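PDB 6DB1: putative methyl-accepting chemotaxis protein from Salmonella enterica subsp. enterica serovar Typhimurium str. LT2, which probably senses chemical signals through this N-terminal ligand-binding domain, as chemotaxis receptors do, to steer bacterial movement. Local coordinates for residues 53-64 with 99-107. Residues are numbered along the deposited sequence; the frame is centred on the assembly and turned at random. Where two conformers were deposited one is given.
Sequences FAPARQSLENMR and VPQMQLAQQ
One face of the Phe-53 ring carries the aliphatic part of Gln-106: CG of Gln-106 sits 4.0 Å from the centroid of the Phe-53 ring, nearly on its normal, a CH-pi contact. Beyond CG the glutamine runs on extended and turns its amide nearly perpendicular to the ring. That delivers OE1 of Gln-106 to the edge of the Arg-57 guanidinium, whose NH1 donates to OE1 over 2.7 Å, with 157° at the hydrogen. OE1 of Gln-106 lies near the guanidinium plane, whereas NH1 of Arg-57 stands tilted 29° from the carbonyl plane. A weak second bond runs from NE of Arg-57 to OE1 of Gln-106 (3.2 Å), while CB of Phe-53 lies over the rim of one guanidinium face.

Deeper in, selenomethionine Met-102 points between the helices. Its chain bends at chi2 and again at chi3, which carries CE of Met-102 tightly against CB of Ala-56, 3.4 Å away, and obliquely near CD1 of Phe-53. CD1 of Leu-60 packs on CG of Met-102 at 3.7 Å and also meets CG2 of Val-99, which Arg-64 approaches through NH2. Phe-34 and Leu-38 of helix 13-46 touch Met-102 as well, so it joins three helices of the four-helix bundle, a fold as in ligand-binding domains of related chemotaxis receptors.

Helices 54-73 and 80-105 run antiparallel here, 159° between the segment axes. Their contact is mainly apolar, and its polar part is concentrated at the Phe-53 end, where one amide oxygen takes a firm bond from NH1 of Arg-57 and a weak one from NE, and would probably be polarised by that positive charge.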
loop_
_atom_site.group_PDB
_atom_site.type_symbol
_atom_site.label_atom_id
_atom_site.label_comp_id
_atom_site.label_asym_id
_atom_site.label_seq_id
_atom_site.Cartn_x
_atom_site.Cartn_y
_atom_site.Cartn_z
ATOM N N PHE A 53 -5.176 13.509 18.348
ATOM C CA PHE A 53 -4.012 12.818 17.796
ATOM C C PHE A 53 -4.142 11.301 17.932
ATOM O O PHE A 53 -3.330 10.579 17.355
ATOM C CB PHE A 53 -2.732 13.265 18.498
ATOM C CG PHE A 53 -2.378 14.704 18.244
ATOM C CD1 PHE A 53 -2.026 15.118 16.970
ATOM C CD2 PHE A 53 -2.369 15.633 19.273
ATOM C CE1 PHE A 53 -1.701 16.441 16.723
ATOM C CE2 PHE A 53 -2.027 16.954 19.028
ATOM C CZ PHE A 53 -1.693 17.355 17.754
ATOM N N ALA A 54 -5.154 10.827 18.666
ATOM C CA ALA A 54 -5.351 9.381 18.921
ATOM C C ALA A 54 -5.217 8.537 17.639
ATOM O O ALA A 54 -4.530 7.495 17.669
ATOM C CB ALA A 54 -6.684 9.153 19.595
ATOM N N PRO A 55 -5.873 8.958 16.521
ATOM C CA PRO A 55 -5.846 8.209 15.242
ATOM C C PRO A 55 -4.476 8.180 14.543
ATOM O O PRO A 55 -4.084 7.146 13.978
ATOM C CB PRO A 55 -6.857 8.891 14.309
ATOM C CG PRO A 55 -7.176 10.212 14.969
ATOM C CD PRO A 55 -6.872 10.032 16.440
ATOM N N ALA A 56 -3.773 9.306 14.538
ATOM C CA ALA A 56 -2.451 9.322 13.912
ATOM C C ALA A 56 -1.528 8.393 14.706
ATOM O O ALA A 56 -0.812 7.575 14.125
ATOM C CB ALA A 56 -1.914 10.728 13.843
ATOM N N ARG A 57 -1.576 8.517 16.033
ATOM C CA ARG A 57 -0.781 7.670 16.925
ATOM C C ARG A 57 -1.082 6.196 16.624
ATOM O O ARG A 57 -0.191 5.353 16.715
ATOM C CB ARG A 57 -1.091 7.946 18.403
ATOM C CG ARG A 57 -0.561 9.265 18.952
ATOM C CD ARG A 57 -1.145 9.583 20.327
ATOM N NE ARG A 57 -0.649 10.842 20.873
ATOM C CZ ARG A 57 -1.121 11.450 21.963
ATOM N NH1 ARG A 57 -0.605 12.606 22.353
ATOM N NH2 ARG A 57 -2.120 10.920 22.643
ATOM N N GLN A 58 -2.346 5.894 16.305
ATOM C CA GLN A 58 -2.753 4.526 16.009
ATOM C C GLN A 58 -2.026 4.029 14.756
ATOM O O GLN A 58 -1.574 2.897 14.710
ATOM C CB GLN A 58 -4.269 4.438 15.814
ATOM C CG GLN A 58 -4.738 3.108 15.240
ATOM C CD GLN A 58 -6.241 3.006 15.173
ATOM O OE1 GLN A 58 -6.816 2.721 14.123
ATOM N NE2 GLN A 58 -6.898 3.262 16.292
ATOM N N SER A 59 -1.955 4.883 13.744
ATOM C CA SER A 59 -1.314 4.529 12.495
ATOM C C SER A 59 0.197 4.347 12.712
ATOM O O SER A 59 0.763 3.359 12.261
ATOM C CB SER A 59 -1.641 5.547 11.427
ATOM O OG SER A 59 -3.043 5.551 11.153
ATOM N N LEU A 60 0.834 5.289 13.407
ATOM C CA LEU A 60 2.257 5.205 13.701
ATOM C C LEU A 60 2.527 3.886 14.425
ATOM O O LEU A 60 3.420 3.129 14.043
ATOM C CB LEU A 60 2.673 6.411 14.549
ATOM C CG LEU A 60 4.145 6.487 14.953
ATOM C CD1 LEU A 60 4.556 7.919 15.213
ATOM C CD2 LEU A 60 4.451 5.625 16.168
ATOM N N GLU A 61 1.706 3.596 15.426
ATOM C CA GLU A 61 1.854 2.369 16.184
ATOM C C GLU A 61 1.629 1.147 15.272
ATOM O O GLU A 61 2.332 0.145 15.420
ATOM C CB GLU A 61 0.924 2.358 17.393
ATOM C CG GLU A 61 1.664 2.143 18.689
ATOM C CD GLU A 61 2.456 0.852 18.729
ATOM O OE1 GLU A 61 3.470 0.808 19.453
ATOM O OE2 GLU A 61 2.051 -0.114 18.043
ATOM N N ASN A 62 0.690 1.226 14.324
ATOM C CA ASN A 62 0.437 0.097 13.402
ATOM C C ASN A 62 1.637 -0.092 12.453
ATOM O O ASN A 62 1.980 -1.226 12.097
ATOM C CB ASN A 62 -0.869 0.268 12.620
ATOM C CG ASN A 62 -2.120 0.035 13.442
ATOM O OD1 ASN A 62 -2.072 -0.555 14.523
ATOM N ND2 ASN A 62 -3.261 0.451 12.911
HETATM N N MSE A 63 2.265 1.016 12.051
HETATM C CA MSE A 63 3.427 0.988 11.162
HETATM C C MSE A 63 4.600 0.334 11.866
HETATM O O MSE A 63 5.355 -0.434 11.269
HETATM C CB MSE A 63 3.720 2.438 10.787
HETATM C CG MSE A 63 4.567 2.610 9.527
HETATM SE SE MSE A 63 4.727 4.529 9.084
HETATM C CE MSE A 63 6.487 4.415 8.203
ATOM N N ARG A 64 4.748 0.642 13.151
ATOM C CA ARG A 64 5.810 0.090 13.985
ATOM C C ARG A 64 5.559 -1.412 14.186
ATOM O O ARG A 64 6.501 -2.214 14.113
ATOM C CB ARG A 64 5.850 0.818 15.331
ATOM C CG ARG A 64 7.019 0.422 16.217
ATOM C CD ARG A 64 6.889 0.979 17.622
ATOM N NE ARG A 64 6.719 2.423 17.685
ATOM C CZ ARG A 64 7.702 3.328 17.574
ATOM N NH1 ARG A 64 8.934 2.954 17.272
ATOM N NH2 ARG A 64 7.450 4.609 17.790
ATOM N N VAL A 99 8.135 9.485 13.262
ATOM C CA VAL A 99 8.162 9.781 14.679
ATOM C C VAL A 99 8.440 11.273 14.908
ATOM O O VAL A 99 7.717 11.914 15.663
ATOM C CB VAL A 99 9.155 8.872 15.428
ATOM C CG1 VAL A 99 9.503 9.426 16.798
ATOM C CG2 VAL A 99 8.625 7.452 15.537
ATOM N N PRO A 100 9.470 11.829 14.277
ATOM C CA PRO A 100 9.648 13.239 14.547
ATOM C C PRO A 100 8.379 14.046 14.242
ATOM O O PRO A 100 7.931 14.817 15.102
ATOM C CB PRO A 100 10.819 13.652 13.650
ATOM C CG PRO A 100 11.662 12.409 13.625
ATOM C CD PRO A 100 10.642 11.290 13.564
ATOM N N GLN A 101 7.794 13.853 13.066
ATOM C CA GLN A 101 6.586 14.599 12.704
ATOM C C GLN A 101 5.573 14.571 13.852
ATOM O O GLN A 101 5.020 15.600 14.209
ATOM C CB GLN A 101 5.913 14.038 11.454
ATOM C CG GLN A 101 6.678 14.301 10.167
ATOM C CD GLN A 101 5.806 14.024 8.969
ATOM O OE1 GLN A 101 4.594 13.883 9.098
ATOM N NE2 GLN A 101 6.411 13.972 7.791
HETATM N N MSE A 102 5.338 13.394 14.413
HETATM C CA MSE A 102 4.376 13.270 15.504
HETATM C C MSE A 102 4.766 14.031 16.738
HETATM O O MSE A 102 3.923 14.666 17.367
HETATM C CB MSE A 102 4.238 11.817 15.898
HETATM C CG MSE A 102 3.006 11.244 15.237
HETATM SE SE MSE A 102 1.491 11.395 16.467
HETATM C CE MSE A 102 0.529 12.599 15.269
ATOM N N GLN A 103 6.037 13.967 17.113
ATOM C CA GLN A 103 6.497 14.661 18.307
ATOM C C GLN A 103 6.491 16.176 18.044
ATOM O O GLN A 103 6.146 16.981 18.924
ATOM C CB GLN A 103 7.859 14.103 18.725
ATOM C CG GLN A 103 7.769 12.665 19.235
ATOM C CD GLN A 103 9.096 12.041 19.611
ATOM O OE1 GLN A 103 10.143 12.349 19.038
ATOM N NE2 GLN A 103 9.052 11.107 20.553
ATOM N N LEU A 104 6.782 16.541 16.805
ATOM C CA LEU A 104 6.857 17.927 16.393
ATOM C C LEU A 104 5.437 18.490 16.227
ATOM O O LEU A 104 5.195 19.667 16.483
ATOM C CB LEU A 104 7.651 17.954 15.082
ATOM C CG LEU A 104 8.549 19.163 14.825
ATOM C CD1 LEU A 104 9.501 19.402 15.991
ATOM C CD2 LEU A 104 9.346 18.951 13.546
ATOM N N ALA A 105 4.486 17.654 15.830
ATOM C CA ALA A 105 3.103 18.105 15.630
ATOM C C ALA A 105 2.459 18.432 16.984
ATOM O O ALA A 105 1.493 19.199 17.070
ATOM C CB ALA A 105 2.313 17.048 14.893
ATOM N N GLN A 106 3.012 17.844 18.033
ATOM C CA GLN A 106 2.512 18.050 19.367
ATOM C C GLN A 106 3.295 19.180 20.063
ATOM O O GLN A 106 3.066 19.419 21.240
ATOM C CB GLN A 106 2.588 16.721 20.125
ATOM C CG GLN A 106 1.689 15.643 19.531
ATOM C CD GLN A 106 1.919 14.263 20.100
ATOM O OE1 GLN A 106 0.980 13.557 20.452
ATOM N NE2 GLN A 106 3.175 13.862 20.203
ATOM N N GLN A 107 4.168 19.913 19.363
ATOM C CA GLN A 107 4.933 20.960 20.072
ATOM C C GLN A 107 5.409 22.067 19.111
ATOM O O GLN A 107 5.129 23.252 19.340
ATOM C CB GLN A 107 6.104 20.310 20.825
ATOM C CG GLN A 107 7.268 19.877 19.938
ATOM C CD GLN A 107 8.201 18.882 20.586
ATOM O OE1 GLN A 107 7.776 17.908 21.207
ATOM N NE2 GLN A 107 9.490 19.076 20.372
#